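Local atomic coordinates of putative oxidoreductase (Salmonella enterica subsp. enterica serovar Typhimurium, PDB entry 3NX4), a protein that binds NADP and probably works as an NADPH-dependent acryloyl-CoA reductase of the medium-chain dehydrogenase/reductase family. Residues E22-A27 against E100-V104; L207-A213 against V227-Y233. One frame throughout, in Å; residues are numbered along the deposited sequence.

Contact 1 of 2, residues E22-A27 against E100-V104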
ATOM      1  N   GLU A  22      18.028  34.310  23.934  1.00 56.40           N
ATOM      2  CA  GLU A  22      18.204  33.732  22.620  1.00 60.15           C
ATOM      3  C   GLU A  22      19.350  32.739  22.648  1.00 64.86           C
ATOM      4  O   GLU A  22      19.346  31.750  21.929  1.00 62.54           O
ATOM      5  CB  GLU A  22      18.479  34.841  21.609  1.00 68.80           C
ATOM      6  CG  GLU A  22      18.616  34.375  20.192  1.00 70.14           C
ATOM      7  CD  GLU A  22      18.661  35.515  19.212  1.00 71.35           C
ATOM      8  OE1 GLU A  22      18.213  36.618  19.563  1.00 75.39           O
ATOM      9  OE2 GLU A  22      19.138  35.310  18.088  1.00 71.82           O
ATOM     10  N   SER A  23      20.345  33.028  23.475  1.00 64.58           N
ATOM     11  CA  SER A  23      21.539  32.190  23.589  1.00 63.20           C
ATOM     12  C   SER A  23      21.234  30.794  24.143  1.00 62.50           C
ATOM     13  O   SER A  23      22.108  29.934  24.174  1.00 69.64           O
ATOM     14  CB  SER A  23      22.603  32.881  24.451  1.00 62.36           C
ATOM     15  OG  SER A  23      22.095  33.183  25.739  1.00 67.96           O
ATOM     16  N   GLN A  24      19.995  30.581  24.577  1.00 63.28           N
ATOM     17  CA  GLN A  24      19.568  29.279  25.089  1.00 65.23           C
ATOM     18  C   GLN A  24      19.112  28.339  23.972  1.00 64.30           C
ATOM     19  O   GLN A  24      18.965  27.132  24.184  1.00 62.68           O
ATOM     20  CB  GLN A  24      18.429  29.441  26.095  1.00 64.75           C
ATOM     21  CG  GLN A  24      18.761  30.280  27.308  1.00 66.30           C
ATOM     22  CD  GLN A  24      17.598  30.340  28.280  1.00 73.42           C
ATOM     23  OE1 GLN A  24      17.109  31.417  28.618  1.00 76.05           O
ATOM     24  NE2 GLN A  24      17.143  29.175  28.729  1.00 71.60           N
ATOM     25  N   LEU A  25      18.872  28.895  22.789  1.00 58.28           N
ATOM     26  CA  LEU A  25      18.438  28.093  21.651  1.00 53.61           C
ATOM     27  C   LEU A  25      19.496  27.056  21.285  1.00 59.06           C
ATOM     28  O   LEU A  25      20.687  27.281  21.507  1.00 59.33           O
ATOM     29  CB  LEU A  25      18.181  28.987  20.441  1.00 53.17           C
ATOM     30  CG  LEU A  25      17.058  30.016  20.490  1.00 55.54           C
ATOM     31  CD1 LEU A  25      17.068  30.825  19.204  1.00 55.10           C
ATOM     32  CD2 LEU A  25      15.720  29.330  20.691  1.00 52.89           C
ATOM     33  N   PRO A  26      19.066  25.923  20.704  1.00 49.98           N
ATOM     34  CA  PRO A  26      20.028  24.898  20.284  1.00 49.65           C
ATOM     35  C   PRO A  26      21.002  25.466  19.264  1.00 58.15           C
ATOM     36  O   PRO A  26      20.776  26.554  18.734  1.00 58.79           O
ATOM     37  CB  PRO A  26      19.139  23.840  19.615  1.00 50.01           C
ATOM     38  CG  PRO A  26      17.894  24.582  19.214  1.00 47.43           C
ATOM     39  CD  PRO A  26      17.685  25.567  20.324  1.00 45.26           C
ATOM     40  N   ALA A  27      22.079  24.743  18.989  1.00 62.27           N
ATOM     41  CA  ALA A  27      23.042  25.201  17.998  1.00 63.27           C
ATOM     42  C   ALA A  27      22.514  24.931  16.596  1.00 57.29           C
ATOM     43  O   ALA A  27      21.815  23.945  16.367  1.00 59.61           O
ATOM     44  CB  ALA A  27      24.392  24.525  18.206  1.00 63.78           C
ATOM     45  N   GLU A 100       9.563  33.083  19.477  1.00 42.36           N
ATOM     46  CA  GLU A 100       9.878  34.266  18.691  1.00 43.00           C
ATOM     47  C   GLU A 100      11.090  34.072  17.794  1.00 38.72           C
ATOM     48  O   GLU A 100      11.224  34.750  16.780  1.00 44.87           O
ATOM     49  CB  GLU A 100      10.047  35.489  19.596  1.00 49.68           C
ATOM     50  CG  GLU A 100       8.732  35.913  20.239  1.00 51.72           C
ATOM     51  CD  GLU A 100       8.857  37.201  21.030  1.00 64.95           C
ATOM     52  OE1 GLU A 100       9.981  37.515  21.471  1.00 62.63           O
ATOM     53  OE2 GLU A 100       7.833  37.897  21.202  1.00 72.52           O
ATOM     54  N   ARG A 101      11.955  33.133  18.163  1.00 38.53           N
ATOM     55  CA  ARG A 101      13.145  32.819  17.367  1.00 38.92           C
ATOM     56  C   ARG A 101      13.381  31.321  17.325  1.00 41.52           C
ATOM     57  O   ARG A 101      13.031  30.603  18.260  1.00 39.16           O
ATOM     58  CB  ARG A 101      14.395  33.484  17.960  1.00 43.57           C
ATOM     59  CG  ARG A 101      14.167  34.865  18.531  1.00 61.39           C
ATOM     60  CD  ARG A 101      14.705  35.937  17.615  1.00 69.49           C
ATOM     61  NE  ARG A 101      14.734  37.240  18.273  1.00 70.47           N
ATOM     62  CZ  ARG A 101      13.807  38.182  18.119  1.00 79.46           C
ATOM     63  NH1 ARG A 101      12.766  37.973  17.322  1.00 75.09           N
ATOM     64  NH2 ARG A 101      13.927  39.338  18.761  1.00 85.43           N
ATOM     65  N   ALA A 102      14.006  30.859  16.246  1.00 41.85           N
ATOM     66  CA  ALA A 102      14.388  29.459  16.117  1.00 40.51           C
ATOM     67  C   ALA A 102      15.773  29.404  15.506  1.00 39.27           C
ATOM     68  O   ALA A 102      16.169  30.313  14.771  1.00 44.08           O
ATOM     69  CB  ALA A 102      13.383  28.685  15.246  1.00 40.03           C
ATOM     70  N   ARG A 103      16.518  28.355  15.832  1.00 40.72           N
ATOM     71  CA  ARG A 103      17.835  28.143  15.240  1.00 39.66           C
ATOM     72  C   ARG A 103      17.922  26.710  14.748  1.00 45.10           C
ATOM     73  O   ARG A 103      17.713  25.773  15.519  1.00 50.37           O
ATOM     74  CB  ARG A 103      18.946  28.435  16.251  1.00 43.56           C
ATOM     75  CG  ARG A 103      20.329  28.501  15.611  1.00 47.72           C
ATOM     76  CD  ARG A 103      21.436  28.780  16.651  1.00 48.75           C
ATOM     77  NE  ARG A 103      21.105  29.926  17.479  1.00 58.70           N
ATOM     78  CZ  ARG A 103      21.689  30.204  18.640  1.00 66.45           C
ATOM     79  NH1 ARG A 103      22.639  29.408  19.111  1.00 69.22           N
ATOM     80  NH2 ARG A 103      21.318  31.273  19.331  1.00 57.58           N
ATOM     81  N   VAL A 104      18.223  26.545  13.461  1.00 40.13           N
ATOM     82  CA  VAL A 104      18.101  25.251  12.804  1.00 35.28           C
ATOM     83  C   VAL A 104      19.156  25.050  11.732  1.00 39.82           C
ATOM     84  O   VAL A 104      19.889  25.972  11.376  1.00 41.19           O
ATOM     85  CB  VAL A 104      16.721  25.094  12.115  1.00 44.77           C
ATOM     86  CG1 VAL A 104      15.596  25.153  13.137  1.00 43.18           C
ATOM     87  CG2 VAL A 104      16.535  26.164  11.039  1.00 36.77           C
TER
HETATM   88  O   HOH W   1      16.171  37.947  20.443  1.00 57.80           O

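Contact 2 of 2, residues L207-A213 against V227-Y233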
ATOM      1  N   LEU A 207     -14.384  -7.714   2.569  1.00 31.37           N
ATOM      2  CA  LEU A 207     -14.699  -6.994   1.336  1.00 29.76           C
ATOM      3  C   LEU A 207     -16.121  -6.440   1.412  1.00 35.96           C
ATOM      4  O   LEU A 207     -17.061  -7.170   1.734  1.00 34.94           O
ATOM      5  CB  LEU A 207     -14.573  -7.921   0.114  1.00 29.19           C
ATOM      6  CG  LEU A 207     -13.168  -8.376  -0.300  1.00 32.08           C
ATOM      7  CD1 LEU A 207     -13.258  -9.265  -1.532  1.00 33.43           C
ATOM      8  CD2 LEU A 207     -12.233  -7.179  -0.556  1.00 27.50           C
ATOM      9  N   GLU A 208     -16.266  -5.150   1.122  1.00 33.00           N
ATOM     10  CA  GLU A 208     -17.566  -4.483   1.052  1.00 37.80           C
ATOM     11  C   GLU A 208     -17.815  -4.091  -0.401  1.00 41.45           C
ATOM     12  O   GLU A 208     -16.989  -4.364  -1.272  1.00 33.39           O
ATOM     13  CB  GLU A 208     -17.559  -3.219   1.913  1.00 35.88           C
ATOM     14  CG  GLU A 208     -17.334  -3.457   3.407  1.00 41.84           C
ATOM     15  CD  GLU A 208     -18.605  -3.859   4.125  1.00 49.46           C
ATOM     16  OE1 GLU A 208     -19.666  -3.891   3.467  1.00 49.05           O
ATOM     17  OE2 GLU A 208     -18.543  -4.146   5.341  1.00 47.54           O
ATOM     18  N   LYS A 209     -18.934  -3.430  -0.674  1.00 37.07           N
ATOM     19  CA  LYS A 209     -19.172  -2.974  -2.036  1.00 42.97           C
ATOM     20  C   LYS A 209     -18.107  -1.952  -2.421  1.00 31.67           C
ATOM     21  O   LYS A 209     -17.652  -1.175  -1.582  1.00 30.20           O
ATOM     22  CB  LYS A 209     -20.569  -2.372  -2.210  1.00 53.96           C
ATOM     23  CG  LYS A 209     -20.822  -1.889  -3.635  1.00 63.99           C
ATOM     24  CD  LYS A 209     -22.299  -1.742  -3.957  1.00 66.89           C
ATOM     25  CE  LYS A 209     -22.901  -0.498  -3.333  1.00 57.95           C
ATOM     26  NZ  LYS A 209     -24.270  -0.268  -3.869  1.00 60.09           N
ATOM     27  N   GLN A 210     -17.696  -1.985  -3.682  1.00 30.54           N
ATOM     28  CA  GLN A 210     -16.662  -1.086  -4.179  1.00 29.65           C
ATOM     29  C   GLN A 210     -17.220   0.303  -4.357  1.00 30.80           C
ATOM     30  O   GLN A 210     -18.122   0.495  -5.168  1.00 26.18           O
ATOM     31  CB  GLN A 210     -16.121  -1.594  -5.519  1.00 28.94           C
ATOM     32  CG  GLN A 210     -15.382  -2.918  -5.400  1.00 28.98           C
ATOM     33  CD  GLN A 210     -14.932  -3.468  -6.749  1.00 40.54           C
ATOM     34  OE1 GLN A 210     -14.193  -2.822  -7.489  1.00 34.80           O
ATOM     35  NE2 GLN A 210     -15.402  -4.656  -7.076  1.00 44.66           N
ATOM     36  N   LEU A 211     -16.669   1.263  -3.610  1.00 23.34           N
ATOM     37  CA  LEU A 211     -17.147   2.649  -3.634  1.00 26.42           C
ATOM     38  C   LEU A 211     -16.139   3.692  -4.134  1.00 28.23           C
ATOM     39  O   LEU A 211     -16.533   4.658  -4.798  1.00 29.11           O
ATOM     40  CB  LEU A 211     -17.617   3.093  -2.237  1.00 27.63           C
ATOM     41  CG  LEU A 211     -18.628   2.189  -1.519  1.00 26.13           C
ATOM     42  CD1 LEU A 211     -18.908   2.720  -0.111  1.00 25.85           C
ATOM     43  CD2 LEU A 211     -19.907   2.063  -2.338  1.00 28.59           C
ATOM     44  N   TRP A 212     -14.862   3.529  -3.785  1.00 25.56           N
ATOM     45  CA  TRP A 212     -13.890   4.619  -3.912  1.00 25.63           C
ATOM     46  C   TRP A 212     -12.746   4.325  -4.889  1.00 25.61           C
ATOM     47  O   TRP A 212     -12.145   3.267  -4.821  1.00 23.46           O
ATOM     48  CB  TRP A 212     -13.252   4.932  -2.550  1.00 24.05           C
ATOM     49  CG  TRP A 212     -14.195   4.883  -1.395  1.00 26.53           C
ATOM     50  CD1 TRP A 212     -14.143   4.031  -0.329  1.00 23.65           C
ATOM     51  CD2 TRP A 212     -15.333   5.732  -1.180  1.00 24.11           C
ATOM     52  NE1 TRP A 212     -15.194   4.287   0.537  1.00 25.47           N
ATOM     53  CE2 TRP A 212     -15.934   5.330   0.037  1.00 26.72           C
ATOM     54  CE3 TRP A 212     -15.917   6.773  -1.910  1.00 24.58           C
ATOM     55  CZ2 TRP A 212     -17.087   5.941   0.541  1.00 26.92           C
ATOM     56  CZ3 TRP A 212     -17.065   7.393  -1.391  1.00 25.94           C
ATOM     57  CH2 TRP A 212     -17.633   6.966  -0.183  1.00 27.68           C
ATOM     58  N   ALA A 213     -12.426   5.283  -5.758  1.00 22.63           N
ATOM     59  CA  ALA A 213     -11.240   5.171  -6.614  1.00 24.73           C
ATOM     60  C   ALA A 213      -9.979   5.484  -5.804  1.00 23.20           C
ATOM     61  O   ALA A 213      -8.916   4.899  -6.021  1.00 22.84           O
ATOM     62  CB  ALA A 213     -11.345   6.116  -7.811  1.00 23.96           C
ATOM     63  N   VAL A 227     -12.686   1.599   4.951  1.00 26.33           N
ATOM     64  CA  VAL A 227     -12.312   2.252   3.694  1.00 23.30           C
ATOM     65  C   VAL A 227     -11.547   1.286   2.787  1.00 26.35           C
ATOM     66  O   VAL A 227     -11.839   1.189   1.596  1.00 25.87           O
ATOM     67  CB  VAL A 227     -11.530   3.556   3.937  1.00 24.88           C
ATOM     68  CG1 VAL A 227     -10.904   4.071   2.640  1.00 26.83           C
ATOM     69  CG2 VAL A 227     -12.481   4.624   4.542  1.00 24.63           C
ATOM     70  N   LEU A 228     -10.583   0.559   3.344  1.00 24.67           N
ATOM     71  CA  LEU A 228      -9.885  -0.456   2.548  1.00 28.87           C
ATOM     72  C   LEU A 228     -10.841  -1.488   1.953  1.00 28.03           C
ATOM     73  O   LEU A 228     -10.673  -1.881   0.803  1.00 24.54           O
ATOM     74  CB  LEU A 228      -8.800  -1.168   3.356  1.00 26.92           C
ATOM     75  CG  LEU A 228      -7.556  -0.340   3.671  1.00 27.52           C
ATOM     76  CD1 LEU A 228      -6.776  -1.008   4.791  1.00 29.23           C
ATOM     77  CD2 LEU A 228      -6.702  -0.169   2.425  1.00 24.74           C
ATOM     78  N   ALA A 229     -11.835  -1.917   2.730  1.00 26.20           N
ATOM     79  CA  ALA A 229     -12.807  -2.919   2.270  1.00 30.16           C
ATOM     80  C   ALA A 229     -13.747  -2.394   1.175  1.00 27.25           C
ATOM     81  O   ALA A 229     -14.401  -3.179   0.471  1.00 30.51           O
ATOM     82  CB  ALA A 229     -13.625  -3.474   3.466  1.00 26.14           C
ATOM     83  N   GLN A 230     -13.793  -1.070   1.037  1.00 25.11           N
ATOM     84  CA  GLN A 230     -14.673  -0.381   0.095  1.00 21.36           C
ATOM     85  C   GLN A 230     -13.967   0.150  -1.158  1.00 24.47           C
ATOM     86  O   GLN A 230     -14.579   0.858  -1.964  1.00 24.38           O
ATOM     87  CB  GLN A 230     -15.322   0.826   0.794  1.00 23.28           C
ATOM     88  CG  GLN A 230     -16.354   0.457   1.873  1.00 25.27           C
ATOM     89  CD  GLN A 230     -16.847   1.671   2.653  1.00 30.27           C
ATOM     90  OE1 GLN A 230     -16.175   2.696   2.718  1.00 32.35           O
ATOM     91  NE2 GLN A 230     -18.030   1.547   3.258  1.00 31.35           N
HETATM   92  N   MSE A 231     -12.677  -0.134  -1.303  1.00 24.99           N
HETATM   93  CA  MSE A 231     -11.926   0.395  -2.451  1.00 22.48           C
HETATM   94  C   MSE A 231     -12.302  -0.294  -3.763  1.00 24.78           C
HETATM   95  O   MSE A 231     -12.481  -1.523  -3.814  1.00 24.83           O
HETATM   96  CB  MSE A 231     -10.411   0.266  -2.230  1.00 25.97           C
HETATM   97  CG  MSE A 231      -9.896   0.995  -0.994  1.00 23.72           C
HETATM   98 SE   MSE A 231     -10.373   2.905  -0.947  0.75 25.35          SE
HETATM   99  CE  MSE A 231      -9.643   3.480  -2.661  1.00 21.91           C
ATOM    100  N   ASN A 232     -12.401   0.495  -4.828  1.00 24.65           N
ATOM    101  CA  ASN A 232     -12.530  -0.071  -6.162  1.00 23.06           C
ATOM    102  C   ASN A 232     -11.317  -0.956  -6.462  1.00 24.13           C
ATOM    103  O   ASN A 232     -10.233  -0.747  -5.927  1.00 22.76           O
ATOM    104  CB  ASN A 232     -12.559   1.033  -7.222  1.00 25.57           C
ATOM    105  CG  ASN A 232     -13.835   1.856  -7.206  1.00 29.70           C
ATOM    106  OD1 ASN A 232     -14.827   1.502  -6.565  1.00 27.68           O
ATOM    107  ND2 ASN A 232     -13.820   2.951  -7.950  1.00 28.62           N
ATOM    108  N   TYR A 233     -11.498  -1.933  -7.337  1.00 24.69           N
ATOM    109  CA  TYR A 233     -10.357  -2.670  -7.863  1.00 23.94           C
ATOM    110  C   TYR A 233      -9.271  -1.710  -8.388  1.00 27.25           C
ATOM    111  O   TYR A 233      -9.565  -0.799  -9.173  1.00 24.31           O
ATOM    112  CB  TYR A 233     -10.834  -3.604  -8.969  1.00 23.64           C
ATOM    113  CG  TYR A 233      -9.769  -4.552  -9.423  1.00 24.28           C
ATOM    114  CD1 TYR A 233      -8.805  -4.150 -10.349  1.00 25.72           C
ATOM    115  CD2 TYR A 233      -9.718  -5.851  -8.933  1.00 28.52           C
ATOM    116  CE1 TYR A 233      -7.812  -5.023 -10.770  1.00 24.54           C
ATOM    117  CE2 TYR A 233      -8.730  -6.740  -9.359  1.00 29.03           C
ATOM    118  CZ  TYR A 233      -7.783  -6.314 -10.277  1.00 27.40           C
ATOM    119  OH  TYR A 233      -6.800  -7.184 -10.700  1.00 28.91           O
TER
HETATM  120  O   HOH W   2     -19.861  -0.792   3.022  1.00 44.34           O
HETATM  121  O   HOH W   3     -17.218   1.876  -7.901  1.00 46.72           O
HETATM  122  O   HOH W   4     -15.879   5.649  -7.207  1.00 35.12           O

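Contact 1 of 2, residues E22-A27 against E100-V104
Arg103 and Leu25 meet because their first torsions turn them into the same space: the arginine places CG opposite its backbone N (chi1 -169°) and stays extended until it bends at chi3, while the leucine swings CG opposite its carbonyl carbon (chi1 -65°) and drops both methyl groups toward the strand. The bend carries the Arg103 guanidinium against the 22-27 loop, where Leu25 CB lies over one of its faces, offset toward the rim, 4.0 Å from NH2. The arginine's aliphatic part runs alongside the Pro26 carbonyl, and Arg103 CD comes within 3.1 Å of Pro26 O. Glu22 O is 3.3 Å from Arg103 NH2, but at an angle too poor for a hydrogen bond; that carbonyl instead accepts from Leu25 N, closing the short 3-10 turn.

One branch of Leu25, CD1, packs on Arg101 CB at 4.0 Å, and the other, CD2, sits near the Arg101 carbonyl oxygen. Pro26 lays the CG of its ring against Arg103 O, 3.9 Å away. Glu22 reaches across Arg101 at about a right angle. Their carboxylate and guanidinium planes stand 73° apart, and the direct ion pair, Glu22 OE1 to Arg101 NE, is long at 3.8 Å. A water bridges it, donating to Glu22 OE1 at 2.6 Å and accepting from Arg101 NE at 2.7 Å, with both oxygens at the guanidinium edge. Asp33 adds a second, weak ion pair to Arg101.

Arg101 and Arg103 alternate with the buried Ala102, whose CB points away from the loop and touches Phe65. This is the two-residue periodicity of a beta strand, here one paired antiparallel with strand 30-39 and covered by a connecting loop in the GroES-like domain of a medium-chain dehydrogenase/reductase.

Contact 2 of 2, residues L207-A213 against V227-Y233
Trp212 and Gln230 lie side by side and point the same way, with indole and amide planes 64° apart. Gln230 OE1 meets the edge of the indole, nearly in its plane, and accepts from Trp212 NE1 at 2.9 Å, the donor standing above the amide plane. Leu211 crosses Gln230 at a slant, its CD1 3.6 Å from Gln230 CD. A water accepts from Gln230 NE2 and donates a weak bond to Glu208 OE1, while Glu208 OE2 is hydrogen-bonded to Arg205 N. Met231, a selenomethionine, makes a Met-aromatic contact at the Trp212 edge, its SE 5.0 Å from the five-membered ring centroid and 77° off the normal.

In the backbone, Gln230 O receives Leu211 N (2.7 Å) and Trp212 N (3.2 Å) from opposite faces of its plane, and Asn232 N returns a bond to Trp212 O. Trp212 and Met231 form a parallel bridge tying the start of strand 212-217 to the short strand 231-232 that follows helix 221-229, within the beta-alpha-beta unit leading to strand 235-239 of the Rossmann fold.

Gln210, extended beyond CG, brings OE1 to Tyr233 N at 2.8 Å. A water joins Asn232 OD1 to Gln210 O. Tyr233 turns its hydroxyl to Asp266 of the second subunit.

In the fold
The two contacts lie on opposite sides of the chain's centre, their own centres about 48 Å apart, and share no helix or strand. Both are partly buried, yet their chemistry differs. Contact 1 lays a loop over a strand through arginine side chains, relying on aliphatic packing and a water-mediated charge pair, away from the NADP site. Contact 2, where direct, mostly backbone hydrogen bonds dominate, joins the start of sheet strand 212-217 to the end of helix 221-229 and strand 231-232 in the nucleotide-binding domain. It lies nearer the cofactor: the Tyr233 side chain is about 8 Å from a bound NADP and touches the second subunit, whereas no other chain of the assembly reaches contact 1.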